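Local atomic coordinates of beta sliding clamp (Bartonella birtlesii LL-WM9, PDB entry 6PTR), a protein that probably encircles DNA as a ring-shaped head-to-tail homodimer, tethering DNA polymerases and other proteins to it and giving them processivity. Residues 22-25 against 26-29; 120-123 against 124-127; 31-35 against 36-40. All coordinates share one frame; numbering follows the deposited sequence.

Contact 1 (22-25 against 26-29); sequences LGRV and HRVV
His26 turns its imidazole back along the helix so that the ND1 corner of the ring faces the carbonyls of Leu22 and Gly23. A chi1 of 86° sets CG between the backbone N and the carbonyl carbon, which carries ND1 to 3.2 Å from Leu22 O, with that oxygen a little out of the ring plane; Gly23 O lies at the same ring edge and takes a second, weak bond from ND1. Since ND1 donates in both, the ring is probably protonated at that nitrogen. Leu22 O is gripped three times: by His26 N at 3.0 Å, by Val25 N one residue earlier, and by ND1, which approaches from outside the carbonyl plane.

Arg27 also heads back toward Gly23, but it brings a flat face rather than an N-H. Its chain is extended from CG to NE, and the guanidinium lies over Gly23 O, with NH1 3.2 Å from that oxygen but too poorly angled for a hydrogen bond; Arg24 CA sits on the same face. Across the junction Val28 N reaches Val25 O at 3.2 Å with an N-H...O angle of 165°, and Val28 CB rests 3.5 Å from that same oxygen. His26 to Val29 form a type I turn, closed by Val29 N to His26 O at 3.1 Å.

Beyond these two segments, His26 stacks on Tyr83 and meets Tyr80, both from helix 79-88, while Arg24 forms a salt bridge to Glu223. Val25 packs on Leu52 of strand 49-55 and Val28 on Leu59 and Val61 of strand 59-69. With Arg24 on Leu220 and Arg27 on Lys219, the stretch is packed between helix 79-88, these two strands and helix 211-221.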
ATOM      1  N   LEU C  22      14.523 -13.893 -11.602  1.00 23.30           N
ATOM      2  CA  LEU C  22      14.712 -13.630 -10.182  1.00 23.16           C
ATOM      3  C   LEU C  22      13.385 -13.335  -9.496  1.00 24.33           C
ATOM      4  O   LEU C  22      13.172 -13.744  -8.353  1.00 28.35           O
ATOM      5  CB  LEU C  22      15.674 -12.455  -9.987  1.00 23.00           C
ATOM      6  CG  LEU C  22      16.215 -12.176  -8.590  1.00 31.75           C
ATOM      7  CD1 LEU C  22      16.884 -13.413  -7.994  1.00 27.15           C
ATOM      8  CD2 LEU C  22      17.188 -11.004  -8.651  1.00 33.04           C
ATOM      9  N   GLY C  23      12.489 -12.612 -10.171  1.00 23.14           N
ATOM     10  CA  GLY C  23      11.202 -12.324  -9.576  1.00 24.99           C
ATOM     11  C   GLY C  23      10.415 -13.580  -9.278  1.00 25.39           C
ATOM     12  O   GLY C  23       9.664 -13.631  -8.299  1.00 35.11           O
ATOM     13  N   ARG C  24      10.605 -14.619 -10.091  1.00 27.36           N
ATOM     14  CA  ARG C  24       9.875 -15.860  -9.889  1.00 34.24           C
ATOM     15  C   ARG C  24      10.394 -16.655  -8.700  1.00 34.27           C
ATOM     16  O   ARG C  24       9.641 -17.450  -8.130  1.00 41.12           O
ATOM     17  CB  ARG C  24       9.921 -16.704 -11.162  1.00 29.77           C
ATOM     18  CG  ARG C  24       9.002 -16.159 -12.273  1.00 29.15           C
ATOM     19  CD  ARG C  24       9.153 -16.916 -13.595  1.00 42.60           C
ATOM     20  NE  ARG C  24       8.166 -16.545 -14.602  1.00 53.06           N
ATOM     21  CZ  ARG C  24       8.118 -17.066 -15.824  1.00 64.67           C
ATOM     22  NH1 ARG C  24       9.015 -17.971 -16.196  1.00 67.81           N
ATOM     23  NH2 ARG C  24       7.175 -16.686 -16.675  1.00 68.34           N
ATOM     24  N   VAL C  25      11.660 -16.480  -8.304  1.00 22.94           N
ATOM     25  CA  VAL C  25      12.203 -17.366  -7.274  1.00 18.91           C
ATOM     26  C   VAL C  25      12.317 -16.665  -5.926  1.00 25.60           C
ATOM     27  O   VAL C  25      12.116 -17.286  -4.875  1.00 25.99           O
ATOM     28  CB  VAL C  25      13.568 -17.951  -7.690  1.00 24.70           C
ATOM     29  CG1 VAL C  25      13.457 -18.603  -9.054  1.00 28.02           C
ATOM     30  CG2 VAL C  25      14.617 -16.888  -7.697  1.00 31.10           C
ATOM     31  N   HIS C  26      12.588 -15.360  -5.943  1.00 22.51           N
ATOM     32  CA  HIS C  26      12.983 -14.679  -4.716  1.00 26.95           C
ATOM     33  C   HIS C  26      11.862 -14.633  -3.688  1.00 29.05           C
ATOM     34  O   HIS C  26      12.143 -14.607  -2.485  1.00 33.30           O
ATOM     35  CB  HIS C  26      13.491 -13.259  -5.034  1.00 26.24           C
ATOM     36  CG  HIS C  26      12.422 -12.218  -5.109  1.00 27.77           C
ATOM     37  ND1 HIS C  26      11.586 -12.075  -6.198  1.00 28.03           N
ATOM     38  CD2 HIS C  26      12.070 -11.241  -4.239  1.00 31.02           C
ATOM     39  CE1 HIS C  26      10.752 -11.073  -5.984  1.00 35.78           C
ATOM     40  NE2 HIS C  26      11.020 -10.553  -4.800  1.00 32.53           N
ATOM     41  N   ARG C  27      10.597 -14.619  -4.118  1.00 29.14           N
ATOM     42  CA  ARG C  27       9.520 -14.455  -3.148  1.00 34.76           C
ATOM     43  C   ARG C  27       9.328 -15.673  -2.247  1.00 31.25           C
ATOM     44  O   ARG C  27       8.558 -15.591  -1.282  1.00 32.35           O
ATOM     45  CB  ARG C  27       8.199 -14.108  -3.855  1.00 44.58           C
ATOM     46  CG  ARG C  27       8.115 -14.416  -5.351  1.00 49.35           C
ATOM     47  CD  ARG C  27       6.779 -13.901  -5.941  1.00 53.93           C
ATOM     48  NE  ARG C  27       6.344 -14.647  -7.125  1.00 55.15           N
ATOM     49  CZ  ARG C  27       6.240 -14.140  -8.352  1.00 58.73           C
ATOM     50  NH1 ARG C  27       6.534 -12.865  -8.578  1.00 62.64           N
ATOM     51  NH2 ARG C  27       5.833 -14.909  -9.358  1.00 51.25           N
ATOM     52  N   VAL C  28      10.006 -16.786  -2.527  1.00 23.39           N
ATOM     53  CA  VAL C  28       9.939 -17.962  -1.669  1.00 26.26           C
ATOM     54  C   VAL C  28      10.703 -17.713  -0.379  1.00 32.72           C
ATOM     55  O   VAL C  28      10.375 -18.272   0.680  1.00 31.10           O
ATOM     56  CB  VAL C  28      10.470 -19.171  -2.464  1.00 31.34           C
ATOM     57  CG1 VAL C  28      10.954 -20.280  -1.555  1.00 36.77           C
ATOM     58  CG2 VAL C  28       9.364 -19.657  -3.352  1.00 32.69           C
ATOM     59  N   VAL C  29      11.699 -16.831  -0.434  1.00 28.40           N
ATOM     60  CA  VAL C  29      12.474 -16.488   0.744  1.00 31.57           C
ATOM     61  C   VAL C  29      11.584 -15.769   1.745  1.00 34.95           C
ATOM     62  O   VAL C  29      10.840 -14.841   1.398  1.00 34.52           O
ATOM     63  CB  VAL C  29      13.685 -15.637   0.338  1.00 29.99           C
ATOM     64  CG1 VAL C  29      14.403 -15.122   1.571  1.00 31.44           C
ATOM     65  CG2 VAL C  29      14.609 -16.449  -0.547  1.00 30.24           C
TER

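Contact 2 (120-123 against 124-127); sequences CLPK and IDFP
Two consecutive i to i+3 backbone bonds, Asp125 N to Pro122 O at 3.0 Å and Phe126 N to Lys123 O at 2.8 Å, coil the chain here into a short 3-10 turn.

Asp125 and Ile124 both meet the Pro122 ring. Asp125 swings its carboxylate back across it, the two side chains crossing obliquely, with OD2 3.4 Å from Pro122 CD and almost as close to CG. Asp125 CG is anti to the carbonyl carbon (chi1 -67°), which turns the carboxylate back over the Pro122 ring. OD2 also passes near Leu121 CB. Ile124 meets the same proline with an apolar branch: its CG1, set between the backbone N and the carbonyl carbon, comes 4.0 Å from Pro122 CG and equally near CB. Phe126 takes part through its CB, which lies 3.3 Å from Lys123 O, while the ring leads away and has Pro127 CD 3.4 Å above one of its faces, toward the rim.

Lys123 leaves the turn on a fully extended chain, ending in a salt bridge from NZ to Asp44 on strand 40-46. Leu121 is tied to Thr76 of strand 71-78 by a backbone bond, and Phe126 packs against Leu42 of strand 40-46 and Thr55 of strand 49-55. The contact therefore laps the loop that follows strand 114-119 over the neighbouring sheet, leaving Ile124 and Asp125 at the surface.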
ATOM      1  N   CYS C 120      28.531 -12.826  -0.025  1.00 24.26           N
ATOM      2  CA  CYS C 120      27.803 -13.999  -0.477  1.00 18.11           C
ATOM      3  C   CYS C 120      28.141 -15.203   0.400  1.00 19.03           C
ATOM      4  O   CYS C 120      28.947 -15.126   1.332  1.00 24.18           O
ATOM      5  CB  CYS C 120      28.146 -14.306  -1.932  1.00 23.73           C
ATOM      6  SG  CYS C 120      27.410 -13.124  -3.075  1.00 32.66           S
ATOM      7  N   LEU C 121      27.520 -16.329   0.068  1.00 18.97           N
ATOM      8  CA  LEU C 121      27.802 -17.595   0.712  1.00 22.17           C
ATOM      9  C   LEU C 121      27.940 -18.656  -0.374  1.00 21.32           C
ATOM     10  O   LEU C 121      27.242 -18.595  -1.394  1.00 21.57           O
ATOM     11  CB  LEU C 121      26.683 -17.957   1.699  1.00 22.35           C
ATOM     12  CG  LEU C 121      26.575 -17.040   2.922  1.00 23.20           C
ATOM     13  CD1 LEU C 121      25.315 -17.329   3.715  1.00 26.42           C
ATOM     14  CD2 LEU C 121      27.807 -17.191   3.810  1.00 33.37           C
ATOM     15  N   PRO C 122      28.832 -19.626  -0.202  1.00 24.45           N
ATOM     16  CA  PRO C 122      29.106 -20.579  -1.288  1.00 24.86           C
ATOM     17  C   PRO C 122      27.954 -21.549  -1.503  1.00 24.13           C
ATOM     18  O   PRO C 122      27.164 -21.838  -0.604  1.00 23.91           O
ATOM     19  CB  PRO C 122      30.365 -21.320  -0.808  1.00 24.37           C
ATOM     20  CG  PRO C 122      30.305 -21.227   0.683  1.00 26.82           C
ATOM     21  CD  PRO C 122      29.712 -19.846   0.961  1.00 25.20           C
ATOM     22  N   LYS C 123      27.890 -22.075  -2.730  1.00 23.85           N
ATOM     23  CA  LYS C 123      26.868 -23.061  -3.082  1.00 23.45           C
ATOM     24  C   LYS C 123      26.838 -24.248  -2.123  1.00 19.58           C
ATOM     25  O   LYS C 123      25.757 -24.786  -1.826  1.00 21.60           O
ATOM     26  CB  LYS C 123      27.105 -23.560  -4.507  1.00 23.32           C
ATOM     27  CG  LYS C 123      26.165 -24.685  -4.909  1.00 27.33           C
ATOM     28  CD  LYS C 123      26.488 -25.273  -6.281  1.00 27.48           C
ATOM     29  CE  LYS C 123      25.565 -26.461  -6.591  1.00 31.05           C
ATOM     30  NZ  LYS C 123      25.815 -27.029  -7.954  1.00 31.06           N
ATOM     31  N   ILE C 124      28.002 -24.683  -1.631  1.00 21.81           N
ATOM     32  CA  ILE C 124      28.030 -25.877  -0.788  1.00 23.80           C
ATOM     33  C   ILE C 124      27.212 -25.700   0.482  1.00 29.69           C
ATOM     34  O   ILE C 124      26.772 -26.692   1.067  1.00 28.60           O
ATOM     35  CB  ILE C 124      29.464 -26.310  -0.399  1.00 29.78           C
ATOM     36  CG1 ILE C 124      30.230 -25.170   0.277  1.00 29.45           C
ATOM     37  CG2 ILE C 124      30.200 -26.918  -1.584  1.00 42.77           C
ATOM     38  CD1 ILE C 124      31.444 -25.653   1.028  1.00 41.89           C
ATOM     39  N   ASP C 125      27.018 -24.460   0.940  1.00 25.53           N
ATOM     40  CA  ASP C 125      26.185 -24.213   2.109  1.00 29.28           C
ATOM     41  C   ASP C 125      24.703 -24.337   1.800  1.00 26.95           C
ATOM     42  O   ASP C 125      23.902 -24.510   2.724  1.00 26.91           O
ATOM     43  CB  ASP C 125      26.427 -22.806   2.671  1.00 27.83           C
ATOM     44  CG  ASP C 125      27.814 -22.619   3.262  1.00 40.00           C
ATOM     45  OD1 ASP C 125      28.523 -23.622   3.476  1.00 42.87           O
ATOM     46  OD2 ASP C 125      28.185 -21.445   3.514  1.00 37.16           O
ATOM     47  N   PHE C 126      24.321 -24.231   0.531  1.00 25.89           N
ATOM     48  CA  PHE C 126      22.914 -24.134   0.164  1.00 22.24           C
ATOM     49  C   PHE C 126      22.238 -25.498   0.250  1.00 26.55           C
ATOM     50  O   PHE C 126      22.858 -26.522  -0.062  1.00 26.01           O
ATOM     51  CB  PHE C 126      22.770 -23.567  -1.241  1.00 20.62           C
ATOM     52  CG  PHE C 126      21.408 -23.009  -1.523  1.00 19.95           C
ATOM     53  CD1 PHE C 126      21.082 -21.749  -1.073  1.00 21.87           C
ATOM     54  CD2 PHE C 126      20.456 -23.749  -2.188  1.00 25.92           C
ATOM     55  CE1 PHE C 126      19.818 -21.218  -1.319  1.00 28.20           C
ATOM     56  CE2 PHE C 126      19.185 -23.214  -2.425  1.00 23.89           C
ATOM     57  CZ  PHE C 126      18.884 -21.961  -1.989  1.00 26.61           C
ATOM     58  N   PRO C 127      20.983 -25.546   0.700  1.00 25.61           N
ATOM     59  CA  PRO C 127      20.270 -26.830   0.760  1.00 30.89           C
ATOM     60  C   PRO C 127      20.122 -27.432  -0.626  1.00 32.28           C
ATOM     61  O   PRO C 127      19.706 -26.767  -1.577  1.00 33.36           O
ATOM     62  CB  PRO C 127      18.903 -26.453   1.353  1.00 31.00           C
ATOM     63  CG  PRO C 127      19.154 -25.192   2.115  1.00 27.30           C
ATOM     64  CD  PRO C 127      20.214 -24.453   1.315  1.00 24.24           C
TER

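Contact 3 (31-35 against 36-40); sequences RRNTV and PILSN
The Asn33 amide meets Ser39 edge-on: ND2 gives one N-H to Ser39 OG at 2.8 Å, with the oxygen almost exactly in the amide plane. Its other N-H runs to Val35 O at 3.0 Å, also in that plane and nearly straight at 173°. Leu38 CB stands 3.7 Å from OD1 as the two side chains cross at about a right angle; Val35 N approaches OD1 from above the amide plane at 3.2 Å, closing an Asx turn. With CG anti to the backbone N (chi1 160°), Asn33 reaches forward to all of these, and its rotation is fixed by three bonds.

Val35 O is shared: Leu38 N arrives at 2.9 Å from the face of the carbonyl plane opposite to ND2. Among the apolar groups, Val35 CB touches Leu38 CD1 at 3.9 Å, and Val35 CG1 meets Pro36 CD and Ile37 CG2, a small apolar contact at the start of the 3-10 segment 36-39.

This segment leads into strand 40-46. Ser39 joins Ala79, where helix 79-88 starts, by a backbone bond, and Ile37 packs on Thr76 of strand 71-78.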
ATOM      1  N   ARG C  31      11.045 -13.178   4.668  1.00 51.41           N
ATOM      2  CA  ARG C  31      11.732 -11.999   5.188  1.00 60.62           C
ATOM      3  C   ARG C  31      12.004 -12.137   6.681  1.00 60.95           C
ATOM      4  O   ARG C  31      13.051 -11.698   7.171  1.00 64.37           O
ATOM      5  CB  ARG C  31      10.918 -10.735   4.904  1.00 61.46           C
ATOM      6  CG  ARG C  31      10.931 -10.292   3.441  1.00 58.43           C
ATOM      7  CD  ARG C  31      10.305  -8.915   3.301  1.00 62.33           C
ATOM      8  NE  ARG C  31       9.887  -8.608   1.936  1.00 60.61           N
ATOM      9  CZ  ARG C  31      10.634  -7.950   1.055  1.00 62.96           C
ATOM     10  NH1 ARG C  31      11.852  -7.537   1.393  1.00 53.57           N
ATOM     11  NH2 ARG C  31      10.167  -7.707  -0.166  1.00 66.44           N
ATOM     12  N   ARG C  32      11.086 -12.761   7.416  1.00 63.13           N
ATOM     13  CA  ARG C  32      11.296 -13.009   8.837  1.00 61.75           C
ATOM     14  C   ARG C  32      12.339 -14.095   9.106  1.00 63.18           C
ATOM     15  O   ARG C  32      12.628 -14.365  10.279  1.00 63.34           O
ATOM     16  CB  ARG C  32       9.968 -13.385   9.498  1.00 59.04           C
ATOM     17  N   ASN C  33      12.912 -14.708   8.068  1.00 51.43           N
ATOM     18  CA  ASN C  33      13.864 -15.797   8.257  1.00 48.44           C
ATOM     19  C   ASN C  33      15.158 -15.304   8.899  1.00 51.27           C
ATOM     20  O   ASN C  33      15.647 -14.210   8.604  1.00 49.00           O
ATOM     21  CB  ASN C  33      14.192 -16.468   6.919  1.00 45.85           C
ATOM     22  CG  ASN C  33      15.483 -17.255   6.976  1.00 40.46           C
ATOM     23  OD1 ASN C  33      15.531 -18.342   7.550  1.00 45.88           O
ATOM     24  ND2 ASN C  33      16.548 -16.695   6.411  1.00 38.90           N
ATOM     25  N   THR C  34      15.739 -16.159   9.753  1.00 50.97           N
ATOM     26  CA  THR C  34      16.940 -15.828  10.506  1.00 55.30           C
ATOM     27  C   THR C  34      18.156 -16.704  10.192  1.00 58.05           C
ATOM     28  O   THR C  34      19.252 -16.390  10.670  1.00 61.79           O
ATOM     29  CB  THR C  34      16.641 -15.896  12.017  1.00 56.93           C
ATOM     30  OG1 THR C  34      17.549 -15.048  12.730  1.00 61.07           O
ATOM     31  CG2 THR C  34      16.762 -17.330  12.531  1.00 61.11           C
ATOM     32  N   VAL C  35      18.011 -17.771   9.407  1.00 52.30           N
ATOM     33  CA  VAL C  35      19.129 -18.643   9.049  1.00 37.37           C
ATOM     34  C   VAL C  35      19.784 -18.068   7.792  1.00 34.90           C
ATOM     35  O   VAL C  35      19.146 -18.068   6.732  1.00 31.45           O
ATOM     36  CB  VAL C  35      18.665 -20.085   8.814  1.00 40.54           C
ATOM     37  CG1 VAL C  35      19.766 -20.898   8.150  1.00 36.56           C
ATOM     38  CG2 VAL C  35      18.232 -20.727  10.121  1.00 44.56           C
ATOM     39  N   PRO C  36      21.040 -17.601   7.859  1.00 32.77           N
ATOM     40  CA  PRO C  36      21.563 -16.739   6.781  1.00 29.98           C
ATOM     41  C   PRO C  36      21.490 -17.330   5.384  1.00 23.72           C
ATOM     42  O   PRO C  36      21.102 -16.611   4.455  1.00 25.83           O
ATOM     43  CB  PRO C  36      23.016 -16.493   7.212  1.00 37.10           C
ATOM     44  CG  PRO C  36      22.973 -16.592   8.697  1.00 38.90           C
ATOM     45  CD  PRO C  36      21.955 -17.658   9.013  1.00 36.88           C
ATOM     46  N   ILE C  37      21.853 -18.609   5.193  1.00 27.77           N
ATOM     47  CA  ILE C  37      21.832 -19.174   3.842  1.00 22.82           C
ATOM     48  C   ILE C  37      20.419 -19.152   3.254  1.00 22.72           C
ATOM     49  O   ILE C  37      20.246 -19.039   2.030  1.00 23.67           O
ATOM     50  CB  ILE C  37      22.420 -20.609   3.840  1.00 28.87           C
ATOM     51  CG1 ILE C  37      22.684 -21.078   2.408  1.00 34.79           C
ATOM     52  CG2 ILE C  37      21.505 -21.590   4.548  1.00 31.61           C
ATOM     53  CD1 ILE C  37      23.684 -20.217   1.672  1.00 30.15           C
ATOM     54  N   LEU C  38      19.390 -19.264   4.095  1.00 25.35           N
ATOM     55  CA  LEU C  38      18.028 -19.335   3.566  1.00 23.50           C
ATOM     56  C   LEU C  38      17.507 -17.993   3.076  1.00 24.83           C
ATOM     57  O   LEU C  38      16.438 -17.956   2.455  1.00 25.03           O
ATOM     58  CB  LEU C  38      17.068 -19.905   4.619  1.00 23.91           C
ATOM     59  CG  LEU C  38      17.328 -21.361   4.990  1.00 22.80           C
ATOM     60  CD1 LEU C  38      16.377 -21.787   6.093  1.00 27.34           C
ATOM     61  CD2 LEU C  38      17.224 -22.288   3.758  1.00 25.76           C
ATOM     62  N   SER C  39      18.219 -16.903   3.339  1.00 22.28           N
ATOM     63  CA  SER C  39      17.881 -15.612   2.760  1.00 21.88           C
ATOM     64  C   SER C  39      18.479 -15.418   1.372  1.00 22.30           C
ATOM     65  O   SER C  39      18.214 -14.399   0.732  1.00 20.37           O
ATOM     66  CB  SER C  39      18.329 -14.486   3.694  1.00 25.27           C
ATOM     67  OG  SER C  39      17.561 -14.522   4.881  1.00 33.77           O
ATOM     68  N   ASN C  40      19.228 -16.383   0.878  1.00 21.95           N
ATOM     69  CA  ASN C  40      19.963 -16.222  -0.366  1.00 20.95           C
ATOM     70  C   ASN C  40      19.305 -16.979  -1.508  1.00 23.94           C
ATOM     71  O   ASN C  40      18.596 -17.968  -1.300  1.00 23.29           O
ATOM     72  CB  ASN C  40      21.402 -16.698  -0.187  1.00 18.35           C
ATOM     73  CG  ASN C  40      22.238 -15.699   0.588  1.00 21.27           C
ATOM     74  OD1 ASN C  40      21.702 -14.804   1.258  1.00 20.08           O
ATOM     75  ND2 ASN C  40      23.549 -15.837   0.500  1.00 19.94           N
TER

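Overall arrangement
All three contacts fall within the N-terminal domain and on the same side of the chain's centre. Along the sequence contact 1 comes first, where helix 15-26 gives way to a loop; contact 3 follows in the same connection to strand 40-46, and contact 2 comes much later, after strand 114-119. In space contact 3 is the middle one, its centre about 13 Å from that of contact 1 and 12 Å from that of contact 2, while the centres of contacts 1 and 2 are about 17 Å apart and the two do not touch. Val29 CG1 packs 3.6 Å from Leu38 O, and Phe126 CE1 lies 3.5 Å from Asn40 O. The two connections thus meet beside strand 40-46, packing helix, loops and sheet of this domain together.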